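Local atomic coordinates of SnoaL-like domain-containing protein (Burkholderia thailandensis E264, PDB entry 3H3H), a protein that is of unknown function but carries a SnoaL-like domain of the NTF2 clan, a fold whose cone-shaped sheet commonly encloses a ligand-binding or catalytic pocket. Residues L75-I80 with R94-R99. Sequence-based numbering, arbitrary orientation.
Sequences LHFEWI and RGAKGR
With CG anti to the backbone N in both Glu78 (chi1 174°) and Arg94 (chi1 -178°), the two side chains leave the same face of the sheet as extended arms whose CB atoms lie 4.1 Å apart. Their charged ends do not touch: one water donates to Glu78 OE1 and accepts from Arg94 NH1, approaching the guanidinium at its edge, in plane, while Gly98 CA sits over the rim of one guanidinium face. Beneath them the backbones form an antiparallel hydrogen-bonded pair, Glu78 N giving its proton to Arg94 O at 2.9 Å and Arg94 N to Glu78 O at 2.8 Å, both fairly straight. Arg94 O also receives the CA-H of Phe77, and a second water can donate to Arg94 O or His76 O, though it has more acceptors in reach than protons. In the NTF2-like fold this is where strand 88-94 runs out beside the start of 78-84, an outermost strand of the curved sheet within the chain. Past Arg94 the chain reverses through a type I turn from Gly95 to Gly98, closed by Gly98 N to Gly95 O, and Gly95 N bonds Arg99 O. Direct backbone N-H...O bonds give way here to a CA-H...O contact and a water link: Ala96 CA-H points at His76 O (3.4 Å), and a third water accepts a weak bond from His76 N while donating to Ala96 O at 2.6 Å. Phe77, CG anti to its carbonyl carbon, brings its CD1-CE1 edge alongside Ala96 N, with CD1 3.6 Å from that nitrogen. The Ala96 methyl abuts both Phe77 CE1 and Leu75 CG, the latter 3.7 Å away, and Leu75 CD2 lies over the rim of one ring face. The buried Phe77 ring also meets Trp21 and Tyr93, and its side chain comes within about 4 Å of an unidentified bound ligand.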
# COMPACT_ATOMS: atom_id res chain seq x y z
N LEU B 75 -10.20 -14.03 -15.94
CA LEU B 75 -9.68 -13.05 -15.00
C LEU B 75 -8.69 -12.14 -15.72
O LEU B 75 -7.84 -12.60 -16.48
CB LEU B 75 -8.94 -13.75 -13.84
CG LEU B 75 -8.22 -12.86 -12.82
CD1 LEU B 75 -8.09 -13.43 -11.37
CD2 LEU B 75 -6.78 -12.52 -13.30
N HIS B 76 -8.78 -10.85 -15.44
CA HIS B 76 -7.91 -9.89 -16.10
C HIS B 76 -7.73 -8.70 -15.23
O HIS B 76 -8.73 -8.17 -14.77
CB HIS B 76 -8.56 -9.47 -17.40
CG HIS B 76 -7.71 -8.52 -18.18
ND1 HIS B 76 -6.62 -8.93 -18.91
CD2 HIS B 76 -7.77 -7.18 -18.31
CE1 HIS B 76 -6.03 -7.88 -19.45
NE2 HIS B 76 -6.73 -6.81 -19.13
N PHE B 77 -6.48 -8.26 -15.05
CA PHE B 77 -6.17 -7.08 -14.25
C PHE B 77 -5.65 -6.00 -15.18
O PHE B 77 -4.87 -6.31 -16.06
CB PHE B 77 -5.04 -7.38 -13.29
CG PHE B 77 -5.39 -8.38 -12.21
CD1 PHE B 77 -6.71 -8.72 -11.91
CD2 PHE B 77 -4.40 -8.90 -11.45
CE1 PHE B 77 -6.97 -9.61 -10.87
CE2 PHE B 77 -4.64 -9.81 -10.42
CZ PHE B 77 -5.91 -10.15 -10.11
N GLU B 78 -6.08 -4.76 -14.97
CA GLU B 78 -5.51 -3.63 -15.73
C GLU B 78 -4.58 -2.85 -14.86
O GLU B 78 -5.01 -2.24 -13.89
CB GLU B 78 -6.62 -2.67 -16.30
CG GLU B 78 -6.04 -1.43 -16.94
CD GLU B 78 -7.07 -0.60 -17.66
OE1 GLU B 78 -8.25 -0.96 -17.66
OE2 GLU B 78 -6.65 0.42 -18.21
N TRP B 79 -3.32 -2.76 -15.27
CA TRP B 79 -2.32 -2.00 -14.53
C TRP B 79 -2.48 -0.51 -14.67
O TRP B 79 -2.46 0.01 -15.79
CB TRP B 79 -0.96 -2.42 -14.99
CG TRP B 79 0.20 -1.80 -14.32
CD1 TRP B 79 0.26 -1.30 -13.07
CD2 TRP B 79 1.52 -1.68 -14.87
NE1 TRP B 79 1.50 -0.83 -12.80
CE2 TRP B 79 2.31 -1.05 -13.89
CE3 TRP B 79 2.11 -2.05 -16.08
CZ2 TRP B 79 3.67 -0.80 -14.07
CZ3 TRP B 79 3.48 -1.76 -16.28
CH2 TRP B 79 4.23 -1.13 -15.30
N ILE B 80 -2.71 0.18 -13.56
CA ILE B 80 -2.86 1.64 -13.54
C ILE B 80 -1.57 2.34 -13.15
O ILE B 80 -1.05 3.14 -13.94
CB ILE B 80 -4.00 2.10 -12.63
CG1 ILE B 80 -5.32 1.49 -13.12
CG2 ILE B 80 -4.05 3.62 -12.57
CD1 ILE B 80 -6.49 1.65 -12.12
N ARG B 94 -6.93 -2.30 -11.79
CA ARG B 94 -8.33 -2.62 -11.82
C ARG B 94 -8.51 -4.12 -11.88
O ARG B 94 -7.97 -4.77 -12.78
CB ARG B 94 -8.97 -1.93 -13.01
CG ARG B 94 -10.46 -2.18 -13.11
CD ARG B 94 -11.00 -1.24 -14.19
NE ARG B 94 -12.44 -1.32 -14.31
CZ ARG B 94 -13.09 -2.16 -15.09
NH1 ARG B 94 -12.44 -3.02 -15.86
NH2 ARG B 94 -14.41 -2.13 -15.11
N GLY B 95 -9.23 -4.64 -10.88
CA GLY B 95 -9.40 -6.07 -10.64
C GLY B 95 -10.25 -6.77 -11.66
O GLY B 95 -10.83 -6.17 -12.58
N ALA B 96 -10.27 -8.09 -11.49
CA ALA B 96 -10.97 -9.01 -12.40
C ALA B 96 -12.44 -8.63 -12.61
O ALA B 96 -12.98 -8.88 -13.69
CB ALA B 96 -10.88 -10.40 -11.90
N LYS B 97 -13.08 -8.02 -11.59
CA LYS B 97 -14.50 -7.66 -11.69
C LYS B 97 -14.74 -6.14 -11.64
O LYS B 97 -15.85 -5.68 -11.36
CB LYS B 97 -15.29 -8.39 -10.59
CG LYS B 97 -15.12 -9.93 -10.66
CD LYS B 97 -15.63 -10.45 -11.96
CE LYS B 97 -15.64 -11.96 -12.00
NZ LYS B 97 -16.23 -12.38 -13.29
N GLY B 98 -13.70 -5.38 -11.93
CA GLY B 98 -13.86 -3.95 -12.05
C GLY B 98 -13.60 -3.21 -10.75
O GLY B 98 -13.69 -2.00 -10.69
N ARG B 99 -13.33 -3.93 -9.67
CA ARG B 99 -12.97 -3.24 -8.46
C ARG B 99 -11.64 -2.56 -8.68
O ARG B 99 -10.77 -3.07 -9.41
CB ARG B 99 -12.68 -4.20 -7.32
CG ARG B 99 -13.82 -5.01 -6.80
CD ARG B 99 -13.24 -5.99 -5.77
NE ARG B 99 -14.35 -6.72 -5.17
CZ ARG B 99 -14.85 -7.90 -5.57
NH1 ARG B 99 -14.34 -8.62 -6.57
NH2 ARG B 99 -15.90 -8.36 -4.91
O HOH W 1 -11.58 -10.30 -15.43
O HOH W 2 -9.45 -5.17 -15.26
O HOH W 3 -9.77 -3.04 -16.74